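Local coordinates for transcriptional regulator, LacI family (Burkholderia phymatum, PDB 2RGY), which probably regulates transcription by binding DNA in response to a small effector, perhaps a sugar, as other members of the LacI family do, at residues G24-Q29 against I242-L247; P110-G115 against V144-G149; A196-A201 against D225-A230; T238-P243 against F270-S275. All blocks are in the same frame, centred on the assembly; numbering follows the deposited sequence.

Contact 1: residues G24-Q29 against I242-L247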
loop_
_atom_site.group_PDB
_atom_site.type_symbol
_atom_site.label_atom_id
_atom_site.label_comp_id
_atom_site.label_asym_id
_atom_site.label_seq_id
_atom_site.Cartn_x
_atom_site.Cartn_y
_atom_site.Cartn_z
ATOM N N GLY A 24 -5.625 -1.586 1.858
ATOM C CA GLY A 24 -5.135 -2.942 1.703
ATOM C C GLY A 24 -5.773 -3.840 2.751
ATOM O O GLY A 24 -6.095 -4.999 2.485
ATOM N N THR A 25 -5.958 -3.299 3.951
ATOM C CA THR A 25 -6.568 -4.046 5.051
ATOM C C THR A 25 -8.005 -4.432 4.716
ATOM O O THR A 25 -8.448 -5.547 4.980
ATOM C CB THR A 25 -6.580 -3.200 6.341
ATOM O OG1 THR A 25 -5.234 -2.835 6.670
ATOM C CG2 THR A 25 -7.195 -3.986 7.496
ATOM N N ILE A 26 -8.729 -3.485 4.132
ATOM C CA ILE A 26 -10.115 -3.703 3.754
ATOM C C ILE A 26 -10.190 -4.767 2.669
ATOM O O ILE A 26 -11.045 -5.647 2.726
ATOM C CB ILE A 26 -10.735 -2.390 3.256
ATOM C CG1 ILE A 26 -10.737 -1.373 4.396
ATOM C CG2 ILE A 26 -12.145 -2.617 2.750
ATOM C CD1 ILE A 26 -11.132 0.011 3.966
ATOM N N LEU A 27 -9.285 -4.690 1.698
ATOM C CA LEU A 27 -9.252 -5.663 0.611
ATOM C C LEU A 27 -8.922 -7.045 1.161
ATOM O O LEU A 27 -9.566 -8.038 0.812
ATOM C CB LEU A 27 -8.190 -5.283 -0.429
ATOM C CG LEU A 27 -8.272 -3.890 -1.061
ATOM C CD1 LEU A 27 -7.072 -3.681 -1.954
ATOM C CD2 LEU A 27 -9.566 -3.748 -1.850
ATOM N N LYS A 28 -7.910 -7.111 2.020
ATOM C CA LYS A 28 -7.498 -8.387 2.586
ATOM C C LYS A 28 -8.616 -9.064 3.372
ATOM O O LYS A 28 -8.916 -10.228 3.128
ATOM C CB LYS A 28 -6.267 -8.200 3.479
ATOM C CG LYS A 28 -5.757 -9.481 4.147
ATOM C CD LYS A 28 -4.541 -9.173 5.037
ATOM C CE LYS A 28 -4.126 -10.373 5.899
ATOM N NZ LYS A 28 -3.035 -10.020 6.884
ATOM N N GLN A 29 -9.227 -8.341 4.307
ATOM C CA GLN A 29 -10.311 -8.899 5.117
ATOM C C GLN A 29 -11.520 -9.316 4.291
ATOM O O GLN A 29 -12.158 -10.313 4.598
ATOM C CB GLN A 29 -10.778 -7.907 6.181
ATOM C CG GLN A 29 -9.852 -7.772 7.363
ATOM C CD GLN A 29 -9.492 -9.112 7.973
ATOM O OE1 GLN A 29 -10.358 -9.930 8.277
ATOM N NE2 GLN A 29 -8.206 -9.341 8.150
ATOM N N ILE A 242 -7.186 2.713 14.802
ATOM C CA ILE A 242 -8.571 2.487 14.380
ATOM C C ILE A 242 -8.745 0.998 14.060
ATOM O O ILE A 242 -7.969 0.437 13.286
ATOM C CB ILE A 242 -8.897 3.308 13.109
ATOM C CG1 ILE A 242 -8.807 4.806 13.415
ATOM C CG2 ILE A 242 -10.280 2.944 12.591
ATOM C CD1 ILE A 242 -9.782 5.276 14.506
ATOM N N PRO A 243 -9.779 0.347 14.630
ATOM C CA PRO A 243 -10.030 -1.082 14.400
ATOM C C PRO A 243 -10.629 -1.359 13.029
ATOM O O PRO A 243 -11.758 -1.820 12.915
ATOM C CB PRO A 243 -10.985 -1.439 15.533
ATOM C CG PRO A 243 -11.861 -0.232 15.567
ATOM C CD PRO A 243 -10.874 0.938 15.420
ATOM N N THR A 244 -9.847 -1.095 11.993
ATOM C CA THR A 244 -10.288 -1.281 10.620
ATOM C C THR A 244 -10.487 -2.734 10.211
ATOM O O THR A 244 -11.460 -3.056 9.532
ATOM C CB THR A 244 -9.297 -0.606 9.657
ATOM O OG1 THR A 244 -9.345 0.811 9.870
ATOM C CG2 THR A 244 -9.642 -0.921 8.205
ATOM N N ALA A 245 -9.573 -3.607 10.611
ATOM C CA ALA A 245 -9.691 -5.021 10.266
ATOM C C ALA A 245 -10.946 -5.630 10.893
ATOM O O ALA A 245 -11.676 -6.368 10.232
ATOM C CB ALA A 245 -8.457 -5.780 10.722
ATOM N N GLU A 246 -11.196 -5.309 12.161
ATOM C CA GLU A 246 -12.360 -5.838 12.873
ATOM C C GLU A 246 -13.692 -5.363 12.303
ATOM O O GLU A 246 -14.609 -6.157 12.124
ATOM C CB GLU A 246 -12.301 -5.473 14.364
ATOM C CG GLU A 246 -11.128 -6.074 15.126
ATOM C CD GLU A 246 -9.969 -5.098 15.261
ATOM O OE1 GLU A 246 -9.407 -4.684 14.223
ATOM O OE2 GLU A 246 -9.628 -4.733 16.409
ATOM N N LEU A 247 -13.803 -4.069 12.027
ATOM C CA LEU A 247 -15.047 -3.539 11.483
ATOM C C LEU A 247 -15.306 -4.106 10.091
ATOM O O LEU A 247 -16.447 -4.421 9.748
ATOM C CB LEU A 247 -15.011 -2.006 11.451
ATOM C CG LEU A 247 -15.204 -1.340 12.825
ATOM C CD1 LEU A 247 -14.954 0.160 12.732
ATOM C CD2 LEU A 247 -16.619 -1.615 13.338
#

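Contact 2: residues P110-G115 against V144-G149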
loop_
_atom_site.group_PDB
_atom_site.type_symbol
_atom_site.label_atom_id
_atom_site.label_comp_id
_atom_site.label_asym_id
_atom_site.label_seq_id
_atom_site.Cartn_x
_atom_site.Cartn_y
_atom_site.Cartn_z
ATOM N N PRO A 110 -16.178 3.206 12.981
ATOM C CA PRO A 110 -15.577 3.317 14.309
ATOM C C PRO A 110 -15.962 4.666 14.929
ATOM O O PRO A 110 -16.654 5.473 14.305
ATOM C CB PRO A 110 -14.086 3.218 14.013
ATOM C CG PRO A 110 -13.973 3.942 12.711
ATOM C CD PRO A 110 -15.168 3.411 11.926
ATOM N N ASP A 111 -15.513 4.907 16.154
ATOM C CA ASP A 111 -15.817 6.154 16.840
ATOM C C ASP A 111 -14.743 7.202 16.528
ATOM O O ASP A 111 -13.796 7.364 17.288
ATOM C CB ASP A 111 -15.889 5.899 18.348
ATOM C CG ASP A 111 -16.358 7.113 19.122
ATOM O OD1 ASP A 111 -16.633 6.978 20.335
ATOM O OD2 ASP A 111 -16.451 8.203 18.523
ATOM N N HIS A 112 -14.899 7.909 15.410
ATOM C CA HIS A 112 -13.928 8.924 14.996
ATOM C C HIS A 112 -13.861 10.124 15.939
ATOM O O HIS A 112 -12.812 10.753 16.076
ATOM C CB HIS A 112 -14.235 9.408 13.575
ATOM C CG HIS A 112 -13.946 8.391 12.515
ATOM N ND1 HIS A 112 -12.698 7.833 12.339
ATOM C CD2 HIS A 112 -14.746 7.823 11.580
ATOM C CE1 HIS A 112 -12.741 6.964 11.344
ATOM N NE2 HIS A 112 -13.973 6.939 10.867
ATOM N N ARG A 113 -14.980 10.441 16.583
ATOM C CA ARG A 113 -15.026 11.566 17.516
ATOM C C ARG A 113 -14.015 11.256 18.611
ATOM O O ARG A 113 -13.146 12.065 18.927
ATOM C CB ARG A 113 -16.429 11.690 18.111
ATOM C CG ARG A 113 -16.703 12.973 18.871
ATOM C CD ARG A 113 -18.117 12.930 19.435
ATOM N NE ARG A 113 -18.784 14.228 19.381
ATOM C CZ ARG A 113 -19.994 14.472 19.892
ATOM N NH1 ARG A 113 -20.675 13.502 20.499
ATOM N NH2 ARG A 113 -20.518 15.695 19.816
ATOM N N ARG A 114 -14.129 10.057 19.167
ATOM C CA ARG A 114 -13.231 9.602 20.215
ATOM C C ARG A 114 -11.798 9.548 19.684
ATOM O O ARG A 114 -10.841 9.808 20.413
ATOM C CB ARG A 114 -13.669 8.218 20.697
ATOM C CG ARG A 114 -12.691 7.520 21.606
ATOM C CD ARG A 114 -12.530 8.206 22.938
ATOM N NE ARG A 114 -11.733 7.368 23.824
ATOM C CZ ARG A 114 -11.411 7.683 25.074
ATOM N NH1 ARG A 114 -11.823 8.834 25.597
ATOM N NH2 ARG A 114 -10.675 6.844 25.801
ATOM N N GLY A 115 -11.661 9.198 18.410
ATOM C CA GLY A 115 -10.344 9.128 17.802
ATOM C C GLY A 115 -9.669 10.488 17.801
ATOM O O GLY A 115 -8.507 10.603 18.181
ATOM N N VAL A 144 -14.707 15.145 9.438
ATOM C CA VAL A 144 -15.381 16.148 10.244
ATOM C C VAL A 144 -15.553 15.740 11.710
ATOM O O VAL A 144 -15.373 16.562 12.609
ATOM C CB VAL A 144 -16.759 16.491 9.651
ATOM C CG1 VAL A 144 -17.466 17.519 10.530
ATOM C CG2 VAL A 144 -16.581 17.041 8.244
ATOM N N GLU A 145 -15.897 14.478 11.951
ATOM C CA GLU A 145 -16.102 14.001 13.318
ATOM C C GLU A 145 -14.774 13.809 14.015
ATOM O O GLU A 145 -14.665 13.931 15.224
ATOM C CB GLU A 145 -16.902 12.704 13.303
ATOM C CG GLU A 145 -18.397 12.960 13.291
ATOM C CD GLU A 145 -19.174 11.873 12.592
ATOM O OE1 GLU A 145 -18.920 10.681 12.897
ATOM O OE2 GLU A 145 -20.048 12.209 11.748
ATOM N N ARG A 146 -13.762 13.512 13.217
ATOM C CA ARG A 146 -12.408 13.333 13.702
ATOM C C ARG A 146 -11.942 14.692 14.247
ATOM O O ARG A 146 -11.403 14.791 15.353
ATOM C CB ARG A 146 -11.544 12.899 12.521
ATOM C CG ARG A 146 -10.160 12.434 12.840
ATOM C CD ARG A 146 -9.574 11.801 11.577
ATOM N NE ARG A 146 -10.560 10.926 10.932
ATOM C CZ ARG A 146 -10.313 10.128 9.897
ATOM N NH1 ARG A 146 -9.099 10.073 9.364
ATOM N NH2 ARG A 146 -11.288 9.383 9.390
ATOM N N LEU A 147 -12.153 15.739 13.457
ATOM C CA LEU A 147 -11.772 17.091 13.856
ATOM C C LEU A 147 -12.651 17.578 15.005
ATOM O O LEU A 147 -12.173 18.239 15.920
ATOM C CB LEU A 147 -11.917 18.065 12.683
ATOM C CG LEU A 147 -11.025 17.890 11.454
ATOM C CD1 LEU A 147 -11.344 18.997 10.457
ATOM C CD2 LEU A 147 -9.549 17.936 11.853
ATOM N N ASP A 148 -13.942 17.276 14.944
ATOM C CA ASP A 148 -14.851 17.699 15.999
ATOM C C ASP A 148 -14.343 17.208 17.353
ATOM O O ASP A 148 -14.243 17.987 18.298
ATOM C CB ASP A 148 -16.253 17.161 15.731
ATOM C CG ASP A 148 -17.014 17.998 14.720
ATOM O OD1 ASP A 148 -16.394 18.852 14.032
ATOM O OD2 ASP A 148 -18.240 17.798 14.609
ATOM N N GLY A 149 -14.023 15.919 17.436
ATOM C CA GLY A 149 -13.515 15.351 18.674
ATOM C C GLY A 149 -12.202 15.991 19.077
ATOM O O GLY A 149 -11.946 16.235 20.259
#

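Contact 3: residues A196-A201 against D225-A230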
loop_
_atom_site.group_PDB
_atom_site.type_symbol
_atom_site.label_atom_id
_atom_site.label_comp_id
_atom_site.label_asym_id
_atom_site.label_seq_id
_atom_site.Cartn_x
_atom_site.Cartn_y
_atom_site.Cartn_z
ATOM N N ALA A 196 -4.630 14.024 9.823
ATOM C CA ALA A 196 -5.840 13.223 9.661
ATOM C C ALA A 196 -5.631 11.747 9.319
ATOM O O ALA A 196 -6.533 10.933 9.528
ATOM C CB ALA A 196 -6.753 13.879 8.627
ATOM N N ASN A 197 -4.467 11.407 8.771
ATOM C CA ASN A 197 -4.157 10.013 8.461
ATOM C C ASN A 197 -2.645 9.831 8.421
ATOM O O ASN A 197 -1.905 10.797 8.223
ATOM C CB ASN A 197 -4.828 9.560 7.147
ATOM C CG ASN A 197 -4.087 10.007 5.894
ATOM O OD1 ASN A 197 -3.279 10.936 5.917
ATOM N ND2 ASN A 197 -4.387 9.346 4.779
ATOM N N ASP A 198 -2.197 8.600 8.645
ATOM C CA ASP A 198 -0.771 8.288 8.663
ATOM C C ASP A 198 -0.047 8.670 7.371
ATOM O O ASP A 198 1.113 9.085 7.411
ATOM C CB ASP A 198 -0.552 6.795 8.952
ATOM C CG ASP A 198 -0.918 6.413 10.385
ATOM O OD1 ASP A 198 -1.099 7.319 11.226
ATOM O OD2 ASP A 198 -1.016 5.207 10.681
ATOM N N THR A 199 -0.726 8.527 6.237
ATOM C CA THR A 199 -0.132 8.854 4.946
ATOM C C THR A 199 0.348 10.296 4.909
ATOM O O THR A 199 1.507 10.560 4.602
ATOM C CB THR A 199 -1.136 8.630 3.796
ATOM O OG1 THR A 199 -1.414 7.229 3.684
ATOM C CG2 THR A 199 -0.565 9.121 2.462
HETATM N N MSE A 200 -0.535 11.232 5.232
HETATM C CA MSE A 200 -0.145 12.631 5.207
HETATM C C MSE A 200 0.898 12.902 6.302
HETATM O O MSE A 200 1.796 13.728 6.124
HETATM C CB MSE A 200 -1.368 13.540 5.386
HETATM C CG MSE A 200 -2.429 13.434 4.277
HETATM SE SE MSE A 200 -3.684 14.755 4.355
HETATM C CE MSE A 200 -4.526 14.329 5.882
ATOM N N ALA A 201 0.786 12.197 7.426
ATOM C CA ALA A 201 1.728 12.365 8.532
ATOM C C ALA A 201 3.135 11.993 8.084
ATOM O O ALA A 201 4.101 12.670 8.420
ATOM C CB ALA A 201 1.313 11.500 9.727
ATOM N N ASP A 225 -5.091 6.263 12.092
ATOM C CA ASP A 225 -5.336 4.982 11.418
ATOM C C ASP A 225 -4.481 3.896 12.063
ATOM O O ASP A 225 -4.984 2.841 12.444
ATOM C CB ASP A 225 -4.990 5.009 9.911
ATOM C CG ASP A 225 -5.982 5.813 9.073
ATOM O OD1 ASP A 225 -7.144 5.979 9.488
ATOM O OD2 ASP A 225 -5.602 6.267 7.966
ATOM N N ASP A 226 -3.190 4.188 12.189
ATOM C CA ASP A 226 -2.179 3.273 12.723
ATOM C C ASP A 226 -1.980 2.209 11.659
ATOM O O ASP A 226 -1.991 1.000 11.924
ATOM C CB ASP A 226 -2.594 2.632 14.053
ATOM C CG ASP A 226 -1.451 1.843 14.696
ATOM O OD1 ASP A 226 -0.278 2.106 14.346
ATOM O OD2 ASP A 226 -1.718 0.975 15.557
ATOM N N ASP A 227 -1.824 2.699 10.433
ATOM C CA ASP A 227 -1.608 1.849 9.282
ATOM C C ASP A 227 -0.239 1.221 9.519
ATOM O O ASP A 227 0.596 1.791 10.230
ATOM C CB ASP A 227 -1.684 2.712 8.012
ATOM C CG ASP A 227 -3.132 2.908 7.534
ATOM O OD1 ASP A 227 -3.425 3.928 6.867
ATOM O OD2 ASP A 227 -3.982 2.024 7.815
ATOM N N TYR A 228 0.013 0.046 8.964
ATOM C CA TYR A 228 1.294 -0.555 9.270
ATOM C C TYR A 228 2.535 -0.045 8.561
ATOM O O TYR A 228 3.553 -0.724 8.475
ATOM C CB TYR A 228 1.154 -2.077 9.246
ATOM C CG TYR A 228 0.377 -2.541 10.471
ATOM C CD1 TYR A 228 -0.423 -3.691 10.438
ATOM C CD2 TYR A 228 0.451 -1.819 11.681
ATOM C CE1 TYR A 228 -1.132 -4.115 11.581
ATOM C CE2 TYR A 228 -0.249 -2.238 12.823
ATOM C CZ TYR A 228 -1.036 -3.385 12.766
ATOM O OH TYR A 228 -1.702 -3.810 13.908
ATOM N N SER A 229 2.449 1.195 8.099
ATOM C CA SER A 229 3.585 1.860 7.481
ATOM C C SER A 229 4.137 2.785 8.577
ATOM O O SER A 229 5.246 3.323 8.462
ATOM C CB SER A 229 3.130 2.696 6.279
ATOM O OG SER A 229 4.208 3.462 5.744
ATOM N N ALA A 230 3.357 2.947 9.648
ATOM C CA ALA A 230 3.722 3.823 10.764
ATOM C C ALA A 230 4.879 3.336 11.624
ATOM O O ALA A 230 5.775 4.115 11.965
ATOM C CB ALA A 230 2.494 4.080 11.646
HETATM O O HOH W 1 -3.211 6.446 6.710
#

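Contact 4: residues T238-P243 against F270-S275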
loop_
_atom_site.group_PDB
_atom_site.type_symbol
_atom_site.label_atom_id
_atom_site.label_comp_id
_atom_site.label_asym_id
_atom_site.label_seq_id
_atom_site.Cartn_x
_atom_site.Cartn_y
_atom_site.Cartn_z
ATOM N N THR A 238 3.704 7.794 16.012
ATOM C CA THR A 238 2.696 7.598 17.048
ATOM C C THR A 238 1.387 7.871 16.322
ATOM O O THR A 238 1.244 8.886 15.638
ATOM C CB THR A 238 2.892 8.589 18.218
ATOM O OG1 THR A 238 4.083 8.232 18.943
ATOM C CG2 THR A 238 1.689 8.557 19.164
ATOM N N SER A 239 0.435 6.959 16.455
ATOM C CA SER A 239 -0.819 7.099 15.736
ATOM C C SER A 239 -2.035 6.595 16.495
ATOM O O SER A 239 -1.929 5.709 17.333
ATOM C CB SER A 239 -0.701 6.345 14.404
ATOM O OG SER A 239 -1.876 6.438 13.616
ATOM N N VAL A 240 -3.188 7.183 16.192
ATOM C CA VAL A 240 -4.443 6.772 16.796
ATOM C C VAL A 240 -4.815 5.460 16.091
ATOM O O VAL A 240 -4.905 5.401 14.859
ATOM C CB VAL A 240 -5.546 7.826 16.557
ATOM C CG1 VAL A 240 -6.887 7.294 17.015
ATOM C CG2 VAL A 240 -5.205 9.114 17.306
ATOM N N HIS A 241 -5.008 4.407 16.877
ATOM C CA HIS A 241 -5.339 3.105 16.325
ATOM C C HIS A 241 -6.832 2.890 16.069
ATOM O O HIS A 241 -7.631 2.864 17.002
ATOM C CB HIS A 241 -4.850 1.998 17.249
ATOM C CG HIS A 241 -5.168 0.630 16.740
ATOM N ND1 HIS A 241 -4.417 0.013 15.765
ATOM C CD2 HIS A 241 -6.190 -0.211 17.021
ATOM C CE1 HIS A 241 -4.962 -1.153 15.467
ATOM N NE2 HIS A 241 -6.040 -1.314 16.214
ATOM N N ILE A 242 -7.186 2.713 14.802
ATOM C CA ILE A 242 -8.571 2.487 14.380
ATOM C C ILE A 242 -8.745 0.998 14.060
ATOM O O ILE A 242 -7.969 0.437 13.286
ATOM C CB ILE A 242 -8.897 3.308 13.109
ATOM C CG1 ILE A 242 -8.807 4.806 13.415
ATOM C CG2 ILE A 242 -10.280 2.944 12.591
ATOM C CD1 ILE A 242 -9.782 5.276 14.506
ATOM N N PRO A 243 -9.779 0.347 14.630
ATOM C CA PRO A 243 -10.030 -1.082 14.400
ATOM C C PRO A 243 -10.629 -1.359 13.029
ATOM O O PRO A 243 -11.758 -1.820 12.915
ATOM C CB PRO A 243 -10.985 -1.439 15.533
ATOM C CG PRO A 243 -11.861 -0.232 15.567
ATOM C CD PRO A 243 -10.874 0.938 15.420
ATOM N N PHE A 270 -15.785 -1.469 18.816
ATOM C CA PHE A 270 -14.391 -1.772 19.080
ATOM C C PHE A 270 -13.737 -0.527 19.626
ATOM O O PHE A 270 -14.093 0.591 19.248
ATOM C CB PHE A 270 -13.700 -2.266 17.819
ATOM C CG PHE A 270 -14.332 -3.498 17.259
ATOM C CD1 PHE A 270 -15.233 -3.408 16.198
ATOM C CD2 PHE A 270 -14.097 -4.742 17.850
ATOM C CE1 PHE A 270 -15.899 -4.543 15.728
ATOM C CE2 PHE A 270 -14.760 -5.897 17.392
ATOM C CZ PHE A 270 -15.666 -5.797 16.328
ATOM N N PRO A 271 -12.788 -0.698 20.550
ATOM C CA PRO A 271 -12.170 0.508 21.083
ATOM C C PRO A 271 -11.098 1.115 20.195
ATOM O O PRO A 271 -10.457 0.438 19.390
ATOM C CB PRO A 271 -11.630 0.041 22.437
ATOM C CG PRO A 271 -11.206 -1.357 22.151
ATOM C CD PRO A 271 -12.355 -1.895 21.297
ATOM N N VAL A 272 -10.951 2.422 20.333
ATOM C CA VAL A 272 -9.938 3.156 19.612
ATOM C C VAL A 272 -8.919 3.477 20.706
ATOM O O VAL A 272 -9.285 3.830 21.833
ATOM C CB VAL A 272 -10.521 4.442 19.012
ATOM C CG1 VAL A 272 -11.042 5.319 20.120
ATOM C CG2 VAL A 272 -9.466 5.175 18.207
ATOM N N THR A 273 -7.647 3.312 20.389
ATOM C CA THR A 273 -6.584 3.579 21.343
ATOM C C THR A 273 -5.470 4.325 20.624
ATOM O O THR A 273 -5.574 4.608 19.425
ATOM C CB THR A 273 -5.999 2.275 21.897
ATOM O OG1 THR A 273 -5.568 1.454 20.804
ATOM C CG2 THR A 273 -7.049 1.518 22.721
ATOM N N VAL A 274 -4.412 4.657 21.351
ATOM C CA VAL A 274 -3.290 5.352 20.742
ATOM C C VAL A 274 -2.057 4.472 20.764
ATOM O O VAL A 274 -1.676 3.943 21.808
ATOM C CB VAL A 274 -2.977 6.667 21.462
ATOM C CG1 VAL A 274 -1.709 7.270 20.906
ATOM C CG2 VAL A 274 -4.121 7.638 21.266
ATOM N N SER A 275 -1.447 4.300 19.600
ATOM C CA SER A 275 -0.246 3.497 19.503
ATOM C C SER A 275 0.939 4.432 19.695
ATOM O O SER A 275 1.356 5.121 18.769
ATOM C CB SER A 275 -0.186 2.809 18.141
ATOM O OG SER A 275 -1.313 1.965 17.983
#

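Contact 1: residues G24-Q29 against I242-L247
T25 and T244 meet through their methyl groups, CG2 to CG2 at 4.0 Å, and the contact between the two helices is mainly apolar. In both threonines CG2 lies anti to the backbone N (chi1 -58° in T25, -66° in T244), which turns the methyl to the partner helix. T244 CG2 also reaches I26 CG1, again at 4.0 Å, so a single methyl sits against two residues of the facing helix. T25 CG2 in turn packs on A245, 3.9 Å from its CB. Alanine suits this place because its short side chain lets the threonine methyl come close to the backbone as well.

In the two-subdomain fold of type I periplasmic binding proteins, helix 21-36 is the first helix of the N-terminal subdomain, and helix 244-260 begins where the chain has just crossed back from the other subdomain. P243 occupies the N-cap position of this second helix.

Mixed contacts come from Q29, whose aliphatic part does the touching: CG lies 3.7 Å from A245 O and 4.1 Å from A245 CB. Farther along, I26 and Q29 both pack on T248. As for the polar groups, T25 OG1 bonds back to S21 O within its own helix, which leaves the methyl for the contact, while F19 of the second subunit also packs on T25.

Contact 2: residues P110-G115 against V144-G149
H112 and R146 run alongside each other with their ends on the same side, through different torsions: H112 has CG anti to its carbonyl carbon (chi1 -71°), whereas R146 runs extended until a bend at chi3 (-44°) turns NE. The guanidinium then lies flat on the imidazole, planes 28° apart, with NH2 3.4 Å from H112 CE1 and over the rim of the ring. P110 CG lies against the opposite face, so the histidine is sandwiched.

In this periplasmic-binding-protein-like fold, helix 112-125 starts just after the chain has crossed at P110-D111 into the C-terminal subdomain, which also holds helix 141-155. Both flat groups are held by partners around them. H112 bonds through NE2 to N97 and through ND1 to Y224, which should fix the rotation of its ring; R146 NH1 bonds to A196 O, and NH2, the nitrogen over the histidine, makes a salt bridge with D142 OD2. Aspartate is a natural N-cap, and D111 OD2 accepts from R114 N at 3.0 Å, the donor standing well above the carboxylate plane.

Away from the stack the two helices almost touch backbones. G149, with no side chain, allows R113 to lie only 4.2 Å away, CA to CA. CA-H...O contacts bridge the gap in both directions: R146 CA meets H112 O at 3.5 Å, R113 CA meets E145 O at 3.3 Å, and G149 CA approaches R113 O at 3.3 Å.

Contact 3: residues A196-A201 against D225-A230
D198 reaches across from the first turn of its helix and presents OD2 to the backbone of D226 and D227. CG lies anti to its own carbonyl carbon (chi1 -69°), and OD2 accepts from D227 N at 2.6 Å, the donor approaching almost in line with the CG-OD2 bond. D226 N is also close to OD2, at 2.8 Å, but its N-H is poorly aimed (117°) and that bond is weak. CB of A230 packs against the same oxygen, while OD1 bonds to S239, so both oxygens of this buried carboxylate have partners. An aspartate suits the place: it is short enough to stay near the helix start yet carries two acceptors.

The carboxylates of D225 and D227 share a water, which donates to D225 OD2 at 2.7 Å and to D227 OD1 at 2.5 Å and accepts from T199 N. D225 OD2 also lies 3.5 Å from N197 CB. D226 has a salt bridge to R277.

N197 caps the helix, its OD1 accepting from M200 N (selenomethionine) at 2.8 Å. D227 also packs on S21 and Y22 of helix 21-36 in the other subdomain. Both segments follow adjacent parallel strands, 192-195 and 220-223, and in type I periplasmic binding proteins the loops at these C-terminal strand ends face the cleft between subdomains, where relatives bind effector; a similar role here is possible.

Contact 4: residues T238-P243 against F270-S275
The H241 imidazole is approached obliquely by T273 OG1 and S275 OG, and S275 OG lies 3.6 Å from H241 CB. P243 likewise meets F270 obliquely: its CG rests 3.5 Å from F270 CB, while the phenyl ring leads off toward helix 244-260 and packs on L247 and N250.

This is the antiparallel edge of an otherwise parallel sheet in the C-terminal subdomain: strand 273-275 pairs with 238-241. One strand leads out into a crossover to the other subdomain, and the other begins just after the chain has returned through one. S239 and S275 form a hydrogen-bonded pair, S275 N giving to S239 O at 2.7 Å nearly along the C=O axis. H241 and T273 form the next such pair, H241 N to T273 O at 2.6 Å; the return bond from T273 N to H241 O is long and weak.

Side chains divide by face. H241, with CG anti to its backbone N (chi1 180°), shares one face with S239, T273 and S275; D226 bonds to both H241 ND1 and S275 OG, so polar residues suit this side. V240 and V274 occupy the other face, where V274 packs on helix 112-125, and branched apolar residues fill it well. At the strand end V272 CG2 lies 3.5 Å from V240 CG1, 3.7 Å from I242 CD1 and 3.2 Å from H241 O.

In the fold
Contacts 2, 3 and 4 belong to the C-terminal subdomain, whereas contact 1 joins the end of a crossover and the start of helix 244-260 to helix 21-36 of the N-terminal subdomain, its centre about 18 Å from that of contact 2. Along the chain contacts 2 and 3 are nested within the loop closed by contact 1, which shares I242 and P243 with contact 4. Strands 192-195, 220-223, 238-241 and 273-275 are neighbours in that order, placing contacts 3 and 4 about 11 Å apart, centre to centre. Side-chain hydrogen bonds connect contact 3 to contacts 2 and 4. Contact 2 begins just after another crossover; these crossovers probably form the hinge, as in relatives.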